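Local coordinates for probable branched-chain amino acid ABC transporter, amino acid binding protein (Thermus thermophilus, PDB 3LKB) that probably binds branched-chain amino acids such as valine and delivers them to an ABC transporter for uptake, at residues V149-P152 and S153-R157; S284-Y287 and T288-M291; A376-R379 and K380-G384. The protein carries 2 engineered substitutions. One frame throughout, in Å; residues are numbered along the deposited sequence.

Contact 1 of 3, residues V149-P152 and S153-R157. With VAL (valine), chain C.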
ATOM      1  N   VAL A 149      21.342   1.210  12.091  1.00 10.66           N
ATOM      2  CA  VAL A 149      20.088   1.940  11.941  1.00  9.88           C
ATOM      3  C   VAL A 149      18.920   0.977  11.672  1.00  8.80           C
ATOM      4  O   VAL A 149      18.939   0.224  10.725  1.00  9.26           O
ATOM      5  CB  VAL A 149      20.179   3.010  10.801  1.00 10.58           C
ATOM      6  CG1 VAL A 149      18.805   3.578  10.465  1.00  9.77           C
ATOM      7  CG2 VAL A 149      21.082   4.123  11.209  1.00 10.13           C
ATOM      8  N   VAL A 150      17.855   1.121  12.435  1.00  7.95           N
ATOM      9  CA  VAL A 150      16.946   0.066  12.719  1.00  7.81           C
ATOM     10  C   VAL A 150      15.524   0.605  12.800  1.00  8.61           C
ATOM     11  O   VAL A 150      15.284   1.748  13.234  1.00  9.05           O
ATOM     12  CB  VAL A 150      17.407  -0.517  14.025  1.00  8.25           C
ATOM     13  CG1 VAL A 150      16.352  -0.556  15.077  1.00  9.16           C
ATOM     14  CG2 VAL A 150      18.122  -1.786  13.809  1.00  9.27           C
ATOM     15  N   HIS A 151      14.582  -0.191  12.315  1.00  8.06           N
ATOM     16  CA  HIS A 151      13.198   0.194  12.323  1.00  7.97           C
ATOM     17  C   HIS A 151      12.741   0.223  13.780  1.00  8.35           C
ATOM     18  O   HIS A 151      13.205  -0.605  14.616  1.00  7.11           O
ATOM     19  CB  HIS A 151      12.417  -0.852  11.535  1.00  8.12           C
ATOM     20  CG  HIS A 151      10.981  -0.510  11.327  1.00  8.88           C
ATOM     21  ND1 HIS A 151       9.988  -0.918  12.197  1.00  6.28           N
ATOM     22  CD2 HIS A 151      10.368   0.228  10.363  1.00  8.18           C
ATOM     23  CE1 HIS A 151       8.825  -0.457  11.763  1.00  6.68           C
ATOM     24  NE2 HIS A 151       9.029   0.238  10.654  1.00  7.62           N
ATOM     25  N   PRO A 152      11.819   1.161  14.107  1.00  8.56           N
ATOM     26  CA  PRO A 152      11.436   1.312  15.524  1.00  8.84           C
ATOM     27  C   PRO A 152      10.406   0.270  15.874  1.00  8.94           C
ATOM     28  O   PRO A 152       9.244   0.566  15.904  1.00 10.28           O
ATOM     29  CB  PRO A 152      10.806   2.715  15.579  1.00  7.81           C
ATOM     30  CG  PRO A 152      11.051   3.328  14.140  1.00  8.42           C
ATOM     31  CD  PRO A 152      11.072   2.119  13.267  1.00  8.57           C
ATOM     32  N   SER A 153      10.821  -0.961  16.085  1.00  9.59           N
ATOM     33  CA  SER A 153       9.870  -1.999  16.427  1.00  9.61           C
ATOM     34  C   SER A 153      10.683  -3.154  16.821  1.00  8.87           C
ATOM     35  O   SER A 153      11.883  -3.158  16.602  1.00  9.29           O
ATOM     36  CB  SER A 153       9.020  -2.404  15.214  1.00 10.42           C
ATOM     37  OG  SER A 153       9.841  -2.685  14.105  1.00  8.93           O
ATOM     38  N   PRO A 154      10.025  -4.160  17.386  1.00  8.95           N
ATOM     39  CA  PRO A 154      10.632  -5.473  17.614  1.00  8.65           C
ATOM     40  C   PRO A 154      11.362  -5.959  16.344  1.00  9.13           C
ATOM     41  O   PRO A 154      12.419  -6.554  16.433  1.00  9.02           O
ATOM     42  CB  PRO A 154       9.408  -6.373  17.903  1.00  9.18           C
ATOM     43  CG  PRO A 154       8.369  -5.422  18.497  1.00  7.81           C
ATOM     44  CD  PRO A 154       8.592  -4.099  17.777  1.00  7.79           C
ATOM     45  N   PHE A 155      10.782  -5.737  15.162  1.00 10.15           N
ATOM     46  CA  PHE A 155      11.453  -6.053  13.867  1.00  9.78           C
ATOM     47  C   PHE A 155      12.832  -5.370  13.664  1.00 10.10           C
ATOM     48  O   PHE A 155      13.830  -6.015  13.279  1.00  9.72           O
ATOM     49  CB  PHE A 155      10.491  -5.764  12.716  1.00  9.38           C
ATOM     50  CG  PHE A 155      11.152  -5.402  11.381  1.00 11.81           C
ATOM     51  CD1 PHE A 155      12.036  -6.280  10.737  1.00 10.22           C
ATOM     52  CD2 PHE A 155      10.803  -4.208  10.733  1.00 10.29           C
ATOM     53  CE1 PHE A 155      12.570  -5.962   9.467  1.00 12.39           C
ATOM     54  CE2 PHE A 155      11.324  -3.892   9.477  1.00 12.49           C
ATOM     55  CZ  PHE A 155      12.227  -4.766   8.845  1.00 11.20           C
ATOM     56  N   GLY A 156      12.923  -4.082  13.842  1.00 10.12           N
ATOM     57  CA  GLY A 156      14.190  -3.422  13.818  1.00 10.01           C
ATOM     58  C   GLY A 156      15.161  -3.837  14.871  1.00 10.76           C
ATOM     59  O   GLY A 156      16.284  -3.975  14.631  1.00 10.67           O
ATOM     60  N   ARG A 157      14.669  -4.030  16.064  1.00 11.36           N
ATOM     61  CA  ARG A 157      15.511  -4.416  17.163  1.00 12.35           C
ATOM     62  C   ARG A 157      15.962  -5.869  17.168  1.00 12.20           C
ATOM     63  O   ARG A 157      16.885  -6.170  17.788  1.00 12.69           O
ATOM     64  CB  ARG A 157      14.889  -3.987  18.484  1.00 20.00           C
ATOM     65  CG  ARG A 157      14.720  -2.529  18.510  1.00 20.00           C
ATOM     66  CD  ARG A 157      14.127  -1.935  19.706  1.00 20.00           C
ATOM     67  NE  ARG A 157      12.733  -2.195  19.866  1.00 20.00           N
ATOM     68  CZ  ARG A 157      11.732  -1.369  19.648  1.00 20.00           C
ATOM     69  NH1 ARG A 157      11.910  -0.187  19.176  1.00 20.00           N
ATOM     70  NH2 ARG A 157      10.531  -1.784  19.894  1.00 20.00           N
TER
HETATM   71  N   VAL C 393       8.800  -6.439   8.392  1.00 17.73           N
HETATM   72  CA  VAL C 393       9.071  -7.805   8.984  1.00 16.42           C
HETATM   73  C   VAL C 393       8.030  -8.826   8.680  1.00 18.37           C
HETATM   74  O   VAL C 393       8.259  -9.501   7.700  1.00 21.88           O
HETATM   75  CB  VAL C 393       9.188  -7.803  10.492  1.00 15.87           C
HETATM   76  CG1 VAL C 393       7.933  -7.479  11.144  1.00 11.82           C
HETATM   77  CG2 VAL C 393       9.587  -9.082  10.892  1.00 12.79           C
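H151 and S153 meet where the end of strand 145-150 passes, through an inverse gamma turn centred on P152, into the short helix 154-157. In this turn S153 N donates to H151 O over 2.8 Å, meeting the oxygen from above the carbonyl plane with the bend such a tight turn imposes. The first helical turn then passes so near that the CA of G156 lies 3.1 Å from the same H151 O, a CA-H...O contact made where a side chain would have no room.

S153 is the N-cap. Its OG, set between its own backbone N and carbonyl carbon (chi1 50°), accepts a weak bond from G156 N and also pairs with H151 ND1 at 2.6 Å, at the edge of the imidazole and near its plane. One hydroxyl thus ties the turn to the helix start and helps to set the rotation of the histidine ring, which has P152 CD over one face. F155 crosses H151 at about a right angle, the ring planes 44° apart and CD2 of F155 3.7 Å from ND1 of H151. F155 belongs to the valine pocket: the ligand N lies over one face of its ring, and F155 CG touches the ligand CB at 3.2 Å.

Strand 145-150 runs between strands 173-179 and 201-205 in a parallel part of its sheet. R157 bends across the turn to form a salt bridge with E179 at the end of the first, Q205 of the second bonds to F155 O, and T84 of helix 84-97 touches P154 and F155.

Contact 2 of 3, residues S284-Y287 and T288-M291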
ATOM      1  N   SER A 284       9.828  -7.874  -7.299  1.00 14.73           N
ATOM      2  CA  SER A 284      10.210  -7.655  -5.937  1.00 12.95           C
ATOM      3  C   SER A 284      10.732  -8.938  -5.321  1.00 11.44           C
ATOM      4  O   SER A 284      10.173 -10.004  -5.545  1.00 11.37           O
ATOM      5  CB  SER A 284       9.011  -7.174  -5.156  1.00 13.77           C
ATOM      6  OG  SER A 284       9.406  -6.753  -3.869  1.00 13.85           O
ATOM      7  N   VAL A 285      11.794  -8.845  -4.538  1.00  9.43           N
ATOM      8  CA  VAL A 285      12.267  -9.998  -3.801  1.00  8.42           C
ATOM      9  C   VAL A 285      11.220 -10.431  -2.777  1.00  9.11           C
ATOM     10  O   VAL A 285      11.160 -11.594  -2.407  1.00  8.91           O
ATOM     11  CB  VAL A 285      13.619  -9.740  -3.124  1.00  9.03           C
ATOM     12  CG1 VAL A 285      13.445  -8.895  -1.824  1.00  5.97           C
ATOM     13  CG2 VAL A 285      14.372 -11.083  -2.857  1.00  7.82           C
ATOM     14  N   ASN A 286      10.334  -9.518  -2.378  1.00  9.42           N
ATOM     15  CA  ASN A 286       9.258  -9.901  -1.433  1.00  9.60           C
ATOM     16  C   ASN A 286       8.056 -10.663  -2.017  1.00  8.65           C
ATOM     17  O   ASN A 286       7.404 -11.473  -1.349  1.00  8.83           O
ATOM     18  CB  ASN A 286       8.938  -8.726  -0.525  1.00  8.98           C
ATOM     19  CG  ASN A 286      10.150  -8.383   0.332  1.00 10.79           C
ATOM     20  OD1 ASN A 286      10.726  -9.276   0.969  1.00 12.55           O
ATOM     21  ND2 ASN A 286      10.606  -7.155   0.278  1.00  9.56           N
ATOM     22  N   TYR A 287       7.817 -10.449  -3.294  1.00  8.09           N
ATOM     23  CA  TYR A 287       6.942 -11.312  -4.060  1.00  7.36           C
ATOM     24  C   TYR A 287       7.568 -12.701  -4.122  1.00  7.05           C
ATOM     25  O   TYR A 287       6.913 -13.683  -3.877  1.00  8.40           O
ATOM     26  CB  TYR A 287       6.740 -10.680  -5.441  1.00  8.05           C
ATOM     27  CG  TYR A 287       5.625 -11.259  -6.251  1.00  8.23           C
ATOM     28  CD1 TYR A 287       4.316 -11.044  -5.882  1.00 10.29           C
ATOM     29  CD2 TYR A 287       5.889 -12.059  -7.372  1.00 12.01           C
ATOM     30  CE1 TYR A 287       3.280 -11.567  -6.596  1.00 14.03           C
ATOM     31  CE2 TYR A 287       4.833 -12.617  -8.131  1.00 13.44           C
ATOM     32  CZ  TYR A 287       3.525 -12.362  -7.712  1.00 14.91           C
ATOM     33  OH  TYR A 287       2.441 -12.855  -8.382  1.00 14.49           O
ATOM     34  N   THR A 288       8.869 -12.799  -4.334  1.00  7.49           N
ATOM     35  CA  THR A 288       9.553 -14.099  -4.218  1.00  7.66           C
ATOM     36  C   THR A 288       9.388 -14.706  -2.810  1.00  8.01           C
ATOM     37  O   THR A 288       9.126 -15.895  -2.663  1.00  8.84           O
ATOM     38  CB  THR A 288      11.076 -13.973  -4.514  1.00  8.11           C
ATOM     39  OG1 THR A 288      11.279 -13.100  -5.621  1.00  7.59           O
ATOM     40  CG2 THR A 288      11.713 -15.336  -4.825  1.00  6.89           C
ATOM     41  N   ASN A 289       9.546 -13.866  -1.786  1.00  7.97           N
ATOM     42  CA  ASN A 289       9.470 -14.241  -0.371  1.00  6.91           C
ATOM     43  C   ASN A 289       8.099 -14.810   0.012  1.00  6.52           C
ATOM     44  O   ASN A 289       8.005 -15.898   0.570  1.00  7.04           O
ATOM     45  CB  ASN A 289       9.809 -12.985   0.433  1.00  7.11           C
ATOM     46  CG  ASN A 289      10.047 -13.246   1.903  1.00 10.17           C
ATOM     47  OD1 ASN A 289       9.987 -14.392   2.386  1.00 12.23           O
ATOM     48  ND2 ASN A 289      10.308 -12.156   2.651  1.00 10.46           N
ATOM     49  N   GLY A 290       7.032 -14.095  -0.322  1.00  6.36           N
ATOM     50  CA  GLY A 290       5.664 -14.626  -0.158  1.00  6.85           C
ATOM     51  C   GLY A 290       5.375 -15.903  -0.932  1.00  6.22           C
ATOM     52  O   GLY A 290       4.655 -16.787  -0.463  1.00  6.53           O
ATOM     53  N   MET A 291       5.941 -16.007  -2.119  1.00  6.39           N
ATOM     54  CA  MET A 291       5.672 -17.167  -2.952  1.00  7.29           C
ATOM     55  C   MET A 291       6.348 -18.390  -2.306  1.00  7.62           C
ATOM     56  O   MET A 291       5.796 -19.502  -2.291  1.00  7.23           O
ATOM     57  CB  MET A 291       6.138 -16.936  -4.403  1.00  6.22           C
ATOM     58  CG  MET A 291       5.604 -17.988  -5.354  1.00  7.94           C
ATOM     59  SD  MET A 291       5.702 -17.554  -7.115  1.00  2.00           S
ATOM     60  CE  MET A 291       4.465 -16.272  -6.966  1.00  2.00           C
TER
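N286 and N289, one helical turn apart, lie side by side and point the same way, with N289 ND2 reaching N286 OD1 in a weak but nearly straight bond of 3.4 Å. Their amide planes are 43° apart, and the ND2 of N289 has a further weak bond to Y232, a residue of the valine pocket. On another side of the helix the Y287 ring and the M291 chain cross obliquely; M291 bends at chi3 (-69°) to set its CE 3.9 Å from Y287 CE2.

Beneath these side chains the backbone bonds step from i to i+4: G290 N donates to N286 O at 2.8 Å, and N289 N and M291 N donate likewise to V285 O and Y287 O. T288 N makes a weak bond to S284 O at the first turn.

The second shell holds the tips. Y287 OH bonds to D33 of helix 21-41, T288 OG1 to Q268 of helix 263-274, and S284 OG to D237. S284 stands at the N-cap position, and its OG also accepts from N286 N at 3.3 Å, a capping bond: this is the capped first turn of helix 285-308, buried against helices 21-41 and 263-274 and close to the pocket.

Contact 3 of 3, residues A376-R379 and K380-G384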
ATOM      1  N   ALA A 376      29.019 -19.492  10.915  1.00 13.85           N
ATOM      2  CA  ALA A 376      29.352 -20.141  12.179  1.00 13.88           C
ATOM      3  C   ALA A 376      29.473 -19.104  13.314  1.00 14.32           C
ATOM      4  O   ALA A 376      29.051 -19.380  14.462  1.00 15.15           O
ATOM      5  CB  ALA A 376      30.628 -20.944  12.033  1.00 13.39           C
ATOM      6  N   LEU A 377      30.023 -17.917  13.020  1.00 13.72           N
ATOM      7  CA  LEU A 377      30.013 -16.828  14.020  1.00 13.73           C
ATOM      8  C   LEU A 377      28.608 -16.562  14.651  1.00 13.82           C
ATOM      9  O   LEU A 377      28.452 -16.470  15.884  1.00 14.70           O
ATOM     10  CB  LEU A 377      30.567 -15.540  13.437  1.00 12.86           C
ATOM     11  CG  LEU A 377      30.665 -14.359  14.428  1.00 13.78           C
ATOM     12  CD1 LEU A 377      31.370 -14.773  15.724  1.00 13.89           C
ATOM     13  CD2 LEU A 377      31.411 -13.163  13.824  1.00 12.89           C
ATOM     14  N   PHE A 378      27.596 -16.424  13.808  1.00 13.51           N
ATOM     15  CA  PHE A 378      26.224 -16.339  14.284  1.00 13.35           C
ATOM     16  C   PHE A 378      25.889 -17.450  15.271  1.00 13.78           C
ATOM     17  O   PHE A 378      25.250 -17.203  16.310  1.00 13.72           O
ATOM     18  CB  PHE A 378      25.216 -16.371  13.129  1.00 12.71           C
ATOM     19  CG  PHE A 378      23.823 -16.750  13.567  1.00 11.53           C
ATOM     20  CD1 PHE A 378      23.094 -15.921  14.392  1.00  9.60           C
ATOM     21  CD2 PHE A 378      23.264 -17.947  13.177  1.00  9.47           C
ATOM     22  CE1 PHE A 378      21.806 -16.274  14.826  1.00  8.07           C
ATOM     23  CE2 PHE A 378      21.991 -18.284  13.592  1.00 14.78           C
ATOM     24  CZ  PHE A 378      21.263 -17.453  14.436  1.00  8.13           C
ATOM     25  N   ARG A 379      26.279 -18.679  14.957  1.00 13.94           N
ATOM     26  CA  ARG A 379      25.931 -19.753  15.873  1.00 14.65           C
ATOM     27  C   ARG A 379      26.718 -19.649  17.193  1.00 15.07           C
ATOM     28  O   ARG A 379      26.124 -19.845  18.253  1.00 14.33           O
ATOM     29  CB  ARG A 379      26.031 -21.127  15.226  1.00 14.71           C
ATOM     30  CG  ARG A 379      25.058 -21.360  14.131  1.00 14.19           C
ATOM     31  CD  ARG A 379      25.563 -22.404  13.178  1.00 18.70           C
ATOM     32  NE  ARG A 379      24.582 -22.781  12.147  1.00 24.03           N
ATOM     33  CZ  ARG A 379      24.119 -21.987  11.164  1.00 23.06           C
ATOM     34  NH1 ARG A 379      24.528 -20.736  11.029  1.00 22.36           N
ATOM     35  NH2 ARG A 379      23.258 -22.467  10.281  1.00 24.39           N
ATOM     36  N   LYS A 380      28.008 -19.285  17.154  1.00 15.81           N
ATOM     37  CA  LYS A 380      28.690 -19.073  18.440  1.00 17.30           C
ATOM     38  C   LYS A 380      28.048 -17.987  19.311  1.00 16.68           C
ATOM     39  O   LYS A 380      27.744 -18.245  20.456  1.00 15.91           O
ATOM     40  CB  LYS A 380      30.223 -18.923  18.369  1.00 17.80           C
ATOM     41  CG  LYS A 380      30.755 -17.909  17.404  1.00 23.99           C
ATOM     42  CD  LYS A 380      31.330 -18.542  16.039  1.00 29.92           C
ATOM     43  CE  LYS A 380      32.858 -18.943  16.061  1.00 29.98           C
ATOM     44  NZ  LYS A 380      33.596 -18.723  14.781  1.00 25.09           N
ATOM     45  N   VAL A 381      27.810 -16.792  18.773  1.00 17.20           N
ATOM     46  CA  VAL A 381      27.247 -15.728  19.611  1.00 17.09           C
ATOM     47  C   VAL A 381      25.828 -16.027  20.059  1.00 17.41           C
ATOM     48  O   VAL A 381      25.413 -15.616  21.144  1.00 18.62           O
ATOM     49  CB  VAL A 381      27.383 -14.301  19.002  1.00 16.92           C
ATOM     50  CG1 VAL A 381      28.846 -14.062  18.582  1.00 17.98           C
ATOM     51  CG2 VAL A 381      26.407 -14.057  17.839  1.00 16.31           C
ATOM     52  N   HIS A 382      25.080 -16.742  19.242  1.00 17.39           N
ATOM     53  CA  HIS A 382      23.704 -16.986  19.581  1.00 17.66           C
ATOM     54  C   HIS A 382      23.440 -18.242  20.411  1.00 19.14           C
ATOM     55  O   HIS A 382      22.632 -18.201  21.314  1.00 19.41           O
ATOM     56  CB  HIS A 382      22.799 -16.944  18.350  1.00 16.86           C
ATOM     57  CG  HIS A 382      21.362 -16.786  18.709  1.00 14.41           C
ATOM     58  ND1 HIS A 382      20.507 -17.857  18.822  1.00 13.60           N
ATOM     59  CD2 HIS A 382      20.663 -15.699  19.103  1.00 12.93           C
ATOM     60  CE1 HIS A 382      19.330 -17.432  19.230  1.00 13.37           C
ATOM     61  NE2 HIS A 382      19.399 -16.124  19.412  1.00 14.06           N
ATOM     62  N   TYR A 383      24.105 -19.352  20.095  1.00 20.96           N
ATOM     63  CA  TYR A 383      23.902 -20.616  20.793  1.00 22.61           C
ATOM     64  C   TYR A 383      25.034 -20.964  21.801  1.00 23.94           C
ATOM     65  O   TYR A 383      24.835 -21.838  22.658  1.00 24.68           O
ATOM     66  CB  TYR A 383      23.695 -21.748  19.781  1.00 22.61           C
ATOM     67  CG  TYR A 383      22.389 -21.622  18.982  1.00 24.52           C
ATOM     68  CD1 TYR A 383      21.140 -21.908  19.572  1.00 26.54           C
ATOM     69  CD2 TYR A 383      22.405 -21.186  17.657  1.00 23.37           C
ATOM     70  CE1 TYR A 383      19.951 -21.774  18.825  1.00 28.41           C
ATOM     71  CE2 TYR A 383      21.260 -21.045  16.916  1.00 25.33           C
ATOM     72  CZ  TYR A 383      20.036 -21.335  17.493  1.00 29.57           C
ATOM     73  OH  TYR A 383      18.909 -21.172  16.734  1.00 31.45           O
ATOM     74  N   GLY A 384      26.187 -20.292  21.696  1.00 23.84           N
ATOM     75  CA  GLY A 384      27.318 -20.491  22.604  1.00 25.17           C
ATOM     76  C   GLY A 384      28.158 -21.673  22.181  1.00 26.70           C
ATOM     77  O   GLY A 384      27.887 -22.273  21.117  1.00 28.11           O
TER
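R379 O, already taken by Y383 N at 2.8 Å, receives a weak second bond from G384 N at 3.5 Å, while G384 N also keeps the ordinary helical bond to K380 O at 2.9 Å. The same R379 oxygen lies near the plane of the Y383 ring, at its edge. Upstream, V381 N bonds to L377 O at 3.0 Å, and H382 N donates to F378 O.

Two side-chain pairs, F378 with H382 and L377 with V381, follow the same step of four. F378 and H382 lie side by side, pointing the same way; their ring planes are only 21° apart but slid past each other, with F378 CE1 packing on H382 CB at 3.7 Å. Both carry CG anti to the backbone N (chi1 161° and -163°), which sends the two rings out in a common direction. L377 CD1 meets V381 CG1 at 3.9 Å. Five residues on, Y383 CE2 comes within 4.4 Å of F378 CZ.

R379 extends from CG to NE to reach E128 of helix 126-140 in a salt bridge, and its NH1 also bonds to S375 O. L377 packs against that helix and against helix 160-170. This is the C-terminal turn of helix 376-383, the last helix of the chain, with G384 at positive phi following Y383.

The three contacts follow one another along the chain without touching. Contacts 1 and 2 approach the same bound valine from different parts of the chain: contact 1 touches the ligand, whereas the side chain of N289 in contact 2 stands about 6 Å back from it. Their centres are 21 Å apart, their nearest atoms about 9 Å. Contact 3 lies farther out, its centre about 20 Å from the centre of the chain, against 14 Å for contact 1 and 9 Å for contact 2. Its nearest atoms are about 10 Å from contact 1 and about 17 Å from contact 2, and its R379 side chain is about 8 Å from the sodium ion. In this family the ligand sits between two lobes.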